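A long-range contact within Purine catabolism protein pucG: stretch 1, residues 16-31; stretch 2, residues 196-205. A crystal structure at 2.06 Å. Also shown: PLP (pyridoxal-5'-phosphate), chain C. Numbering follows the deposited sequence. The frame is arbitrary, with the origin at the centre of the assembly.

Stretch 1 (16-31) TPGPVEVDPRVLRVMS
Stretch 2 (196-205) TQKCLSVPSG

Residues 16-31 begin as an extended loop and become a helix at Pro24; residues 196-205 form an irregular loop with one type I beta turn, Lys198 to Ser201. Touching residues are at least 173 positions apart in the sequence. There is no single parallel or antiparallel register. Gly18 faces Lys198 (CA to CA 5.2 Å) and Pro19 faces Gln197 (CA to CA 4.9 Å), in crossed order; farther on, Val22 lies beside Ser201 (CA to CA 4.6 Å). Together they bury 511 Å².

The first stretch opens with a tight bend. Thr16 has chi1 p, and its OG1 accepts from Gly18 N at 3.0 Å. Gly18 sits at phi/psi 128/147, a conformation that calls for glycine. A CB there would point toward the second stretch and lie 2.8 Å from Lys198 CG, so the bare backbone leaves room for the lysine chain. Lys198 has chi1 m and then runs out nearly straight, t at chi2 through chi4. Its CD rests 3.4 Å from Pro17 O. Its NZ ends in a covalent bond to PLP C4A, 1.3 Å long.

A cis peptide bond precedes Pro19. The Pro19 ring is C-gamma endo, and its CB meets Gln197 CG at 3.7 Å. Gln197 has chi1 p and chi2 m, and its NE2 donates to PLP O3P at 2.6 Å. The carbonyl of Gln197 is a focal point. Val20 N donates to Gln197 O at 3.0 Å, with a nearly straight angle of 167°, and Pro19 CA makes a CA-H...O contact with Gln197 O at 3.4 Å. One water donates to Val20 O at 2.9 Å and weakly to Gln197 O at 3.5 Å.

The beta turn is closed by Ser201 N donating to Lys198 O at 3.0 Å. Val20, chi1 m, sets its CG2 against this turn, 3.4 Å from Lys198 O and 3.6 Å from Ser201 OG. Ser201 has a left-handed backbone, phi/psi 51/46, and chi1 m. Its OG donates to Glu21 O at 2.9 Å, a second polar tie. The Glu21 CB points away. Val202 N then donates to Thr196 O at 2.8 Å, bringing the loop back near its start.

Val22, chi1 t, packs both methyls against the Ser201 to Pro203 segment; the closest approaches are CG1 to Ser201 O, 3.4 Å, and CG2 to Pro203 CD, 4.0 Å. Asp23 is the helix N-cap. Its side chain, chi1 t, accepts from Arg25 N, and its OD2 forms a salt bridge with Arg25 NH1 at 3.0 Å.

Pro203 is the main apolar bump. Its C-gamma exo ring fits a hollow lined by Val22, Val26 and Met30. Val26, chi1 t, points toward the loop and brings CG1 to 4.1 Å from Pro203 CD. Met30, with chi1 m, chi2 t and chi3 m, places CE 3.4 Å from Pro203 CG. These contacts are van der Waals packing between buried residues.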

# COMPACT_ATOMS: atom_id res chain seq x y z
N THR A 16 -11.61 -15.87 10.19
CA THR A 16 -10.95 -14.99 11.17
C THR A 16 -11.63 -13.61 11.06
O THR A 16 -12.46 -13.41 10.17
CB THR A 16 -9.50 -14.79 10.78
OG1 THR A 16 -9.44 -14.09 9.51
CG2 THR A 16 -8.75 -16.14 10.69
N PRO A 17 -11.25 -12.67 11.94
CA PRO A 17 -11.62 -11.26 11.75
C PRO A 17 -10.80 -10.45 10.73
O PRO A 17 -10.83 -9.22 10.76
CB PRO A 17 -11.47 -10.65 13.16
CG PRO A 17 -11.56 -11.81 14.14
CD PRO A 17 -10.84 -12.95 13.34
N GLY A 18 -10.10 -11.13 9.81
CA GLY A 18 -9.39 -10.48 8.72
C GLY A 18 -7.95 -10.94 8.68
O GLY A 18 -7.37 -11.25 9.71
N PRO A 19 -7.38 -11.01 7.47
CA PRO A 19 -8.08 -10.76 6.22
C PRO A 19 -8.99 -11.95 5.82
O PRO A 19 -8.58 -13.13 6.01
CB PRO A 19 -6.93 -10.61 5.21
CG PRO A 19 -5.82 -11.46 5.82
CD PRO A 19 -5.94 -11.25 7.27
N VAL A 20 -10.17 -11.64 5.26
CA VAL A 20 -11.12 -12.65 4.89
C VAL A 20 -11.17 -12.96 3.39
O VAL A 20 -10.39 -12.40 2.60
CB VAL A 20 -12.54 -12.30 5.48
CG1 VAL A 20 -12.42 -12.09 7.01
CG2 VAL A 20 -13.11 -11.02 4.80
N GLU A 21 -12.06 -13.84 2.98
CA GLU A 21 -12.09 -14.28 1.57
C GLU A 21 -12.62 -13.12 0.75
O GLU A 21 -13.46 -12.32 1.22
CB GLU A 21 -13.06 -15.44 1.41
CG GLU A 21 -12.63 -16.73 1.95
CD GLU A 21 -13.79 -17.67 2.12
OE1 GLU A 21 -14.79 -17.59 1.34
OE2 GLU A 21 -13.69 -18.47 3.05
N VAL A 22 -12.16 -13.03 -0.49
CA VAL A 22 -12.57 -12.01 -1.45
C VAL A 22 -13.66 -12.53 -2.38
O VAL A 22 -13.51 -13.67 -2.94
CB VAL A 22 -11.33 -11.58 -2.21
CG1 VAL A 22 -11.63 -10.59 -3.31
CG2 VAL A 22 -10.40 -10.91 -1.17
N ASP A 23 -14.72 -11.73 -2.61
CA ASP A 23 -15.72 -12.17 -3.62
C ASP A 23 -15.00 -12.50 -4.95
O ASP A 23 -14.12 -11.74 -5.38
CB ASP A 23 -16.81 -11.09 -3.87
CG ASP A 23 -18.02 -11.62 -4.70
OD1 ASP A 23 -17.85 -12.03 -5.87
OD2 ASP A 23 -19.16 -11.68 -4.20
N PRO A 24 -15.39 -13.61 -5.61
CA PRO A 24 -14.89 -13.99 -6.89
C PRO A 24 -15.04 -12.91 -7.94
O PRO A 24 -14.18 -12.83 -8.82
CB PRO A 24 -15.74 -15.22 -7.24
CG PRO A 24 -15.86 -15.88 -5.94
CD PRO A 24 -16.29 -14.68 -5.10
N ARG A 25 -16.10 -12.10 -7.85
CA ARG A 25 -16.21 -10.97 -8.79
C ARG A 25 -15.08 -9.93 -8.60
O ARG A 25 -14.69 -9.25 -9.54
CB ARG A 25 -17.56 -10.29 -8.71
CG ARG A 25 -18.69 -11.15 -9.26
CD ARG A 25 -19.57 -11.47 -8.08
NE ARG A 25 -20.78 -10.72 -8.20
CZ ARG A 25 -21.62 -10.42 -7.21
NH1 ARG A 25 -21.37 -10.70 -5.90
NH2 ARG A 25 -22.69 -9.76 -7.57
N VAL A 26 -14.61 -9.76 -7.36
CA VAL A 26 -13.46 -8.88 -7.09
C VAL A 26 -12.18 -9.56 -7.52
O VAL A 26 -11.34 -8.94 -8.22
CB VAL A 26 -13.43 -8.44 -5.60
CG1 VAL A 26 -12.16 -7.78 -5.27
CG2 VAL A 26 -14.62 -7.47 -5.31
N LEU A 27 -11.99 -10.81 -7.12
CA LEU A 27 -10.83 -11.55 -7.65
C LEU A 27 -10.64 -11.49 -9.18
O LEU A 27 -9.50 -11.22 -9.64
CB LEU A 27 -10.81 -13.00 -7.20
CG LEU A 27 -10.63 -13.18 -5.70
CD1 LEU A 27 -10.87 -14.65 -5.38
CD2 LEU A 27 -9.25 -12.65 -5.28
N ARG A 28 -11.68 -11.83 -9.97
CA ARG A 28 -11.52 -11.94 -11.44
C ARG A 28 -11.13 -10.57 -11.97
O ARG A 28 -10.45 -10.49 -12.95
CB ARG A 28 -12.80 -12.47 -12.21
CG ARG A 28 -13.99 -11.44 -12.17
CD ARG A 28 -15.33 -11.71 -12.94
NE ARG A 28 -16.01 -12.75 -12.24
CZ ARG A 28 -17.33 -12.98 -12.14
NH1 ARG A 28 -18.30 -12.18 -12.67
NH2 ARG A 28 -17.66 -14.04 -11.42
N VAL A 29 -11.55 -9.47 -11.35
CA VAL A 29 -11.22 -8.17 -11.95
C VAL A 29 -9.72 -7.77 -11.80
O VAL A 29 -9.23 -6.87 -12.51
CB VAL A 29 -12.12 -6.98 -11.47
CG1 VAL A 29 -11.51 -6.31 -10.18
CG2 VAL A 29 -12.20 -5.96 -12.59
N MET A 30 -8.97 -8.52 -10.98
CA MET A 30 -7.57 -8.09 -10.68
C MET A 30 -6.60 -8.60 -11.78
O MET A 30 -5.46 -8.20 -11.83
CB MET A 30 -7.18 -8.54 -9.27
CG MET A 30 -7.96 -7.72 -8.24
SD MET A 30 -7.23 -7.86 -6.60
CE MET A 30 -7.88 -9.47 -6.15
N SER A 31 -7.14 -9.42 -12.68
CA SER A 31 -6.42 -9.84 -13.87
C SER A 31 -6.60 -8.80 -15.03
O SER A 31 -6.04 -8.97 -16.07
CB SER A 31 -6.90 -11.27 -14.28
OG SER A 31 -8.06 -11.28 -15.14
N THR A 196 -9.96 -2.55 3.88
CA THR A 196 -10.56 -3.29 2.78
C THR A 196 -10.77 -4.79 3.04
O THR A 196 -11.70 -5.38 2.47
CB THR A 196 -9.67 -3.17 1.52
OG1 THR A 196 -8.29 -3.24 1.91
CG2 THR A 196 -9.86 -1.81 0.88
N GLN A 197 -9.91 -5.41 3.85
CA GLN A 197 -9.78 -6.86 3.88
C GLN A 197 -10.71 -7.50 4.91
O GLN A 197 -10.61 -8.72 5.18
CB GLN A 197 -8.33 -7.29 4.16
CG GLN A 197 -7.90 -7.03 5.71
CD GLN A 197 -7.29 -5.63 5.96
OE1 GLN A 197 -7.43 -4.73 5.13
NE2 GLN A 197 -6.61 -5.46 7.10
N LYS A 198 -11.58 -6.66 5.50
CA LYS A 198 -12.57 -7.06 6.50
C LYS A 198 -13.97 -7.11 5.90
O LYS A 198 -14.14 -7.81 4.94
CB LYS A 198 -12.43 -6.24 7.78
CG LYS A 198 -11.02 -6.62 8.47
CD LYS A 198 -10.70 -5.95 9.84
CE LYS A 198 -9.20 -6.09 10.09
NZ LYS A 198 -8.71 -5.97 11.45
N CYS A 199 -14.96 -6.42 6.43
CA CYS A 199 -16.27 -6.57 5.85
C CYS A 199 -16.45 -6.25 4.36
O CYS A 199 -17.49 -6.62 3.77
CB CYS A 199 -17.26 -5.79 6.71
SG CYS A 199 -17.24 -6.45 8.35
N LEU A 200 -15.51 -5.48 3.79
CA LEU A 200 -15.47 -5.15 2.36
C LEU A 200 -14.96 -6.29 1.44
O LEU A 200 -15.23 -6.31 0.24
CB LEU A 200 -14.65 -3.82 2.11
CG LEU A 200 -15.26 -2.57 2.83
CD1 LEU A 200 -14.44 -1.38 2.32
CD2 LEU A 200 -16.80 -2.37 2.53
N SER A 201 -14.25 -7.26 2.01
CA SER A 201 -13.74 -8.40 1.23
C SER A 201 -12.99 -7.92 -0.01
O SER A 201 -13.20 -8.42 -1.14
CB SER A 201 -14.90 -9.35 0.85
OG SER A 201 -15.21 -10.11 1.99
N VAL A 202 -12.14 -6.93 0.20
CA VAL A 202 -11.18 -6.48 -0.81
C VAL A 202 -9.77 -6.78 -0.36
O VAL A 202 -9.49 -6.63 0.78
CB VAL A 202 -11.45 -4.99 -1.14
CG1 VAL A 202 -10.31 -4.33 -1.94
CG2 VAL A 202 -12.80 -4.90 -1.85
N PRO A 203 -8.86 -7.24 -1.28
CA PRO A 203 -7.49 -7.55 -0.79
C PRO A 203 -6.95 -6.42 0.08
O PRO A 203 -7.16 -5.24 -0.25
CB PRO A 203 -6.67 -7.66 -2.08
CG PRO A 203 -7.68 -8.22 -3.01
CD PRO A 203 -8.99 -7.47 -2.71
N SER A 204 -6.25 -6.80 1.17
CA SER A 204 -5.74 -5.82 2.15
C SER A 204 -4.71 -5.00 1.43
O SER A 204 -4.19 -5.46 0.41
CB SER A 204 -5.12 -6.53 3.33
OG SER A 204 -4.64 -7.75 2.78
N GLY A 205 -4.40 -3.84 1.97
CA GLY A 205 -3.49 -2.92 1.30
C GLY A 205 -4.08 -1.65 0.71
O GLY A 205 -3.43 -0.95 -0.09
N1 PLP C . -7.90 -1.24 13.26
C2 PLP C . -8.87 -2.28 13.64
C2A PLP C . -10.00 -2.07 14.45
C3 PLP C . -8.73 -3.61 13.23
O3 PLP C . -9.63 -4.58 13.58
C4 PLP C . -7.69 -4.02 12.41
C4A PLP C . -7.60 -5.53 11.96
C5 PLP C . -6.76 -3.07 12.02
C6 PLP C . -6.82 -1.70 12.42
C5A PLP C . -5.63 -3.57 11.19
O4P PLP C . -5.52 -2.86 10.04
P PLP C . -4.38 -3.42 9.10
O1P PLP C . -3.83 -4.75 9.59
O2P PLP C . -3.35 -2.12 9.09
O3P PLP C . -4.99 -3.53 7.54
O HOH W 1 -8.92 -9.91 2.39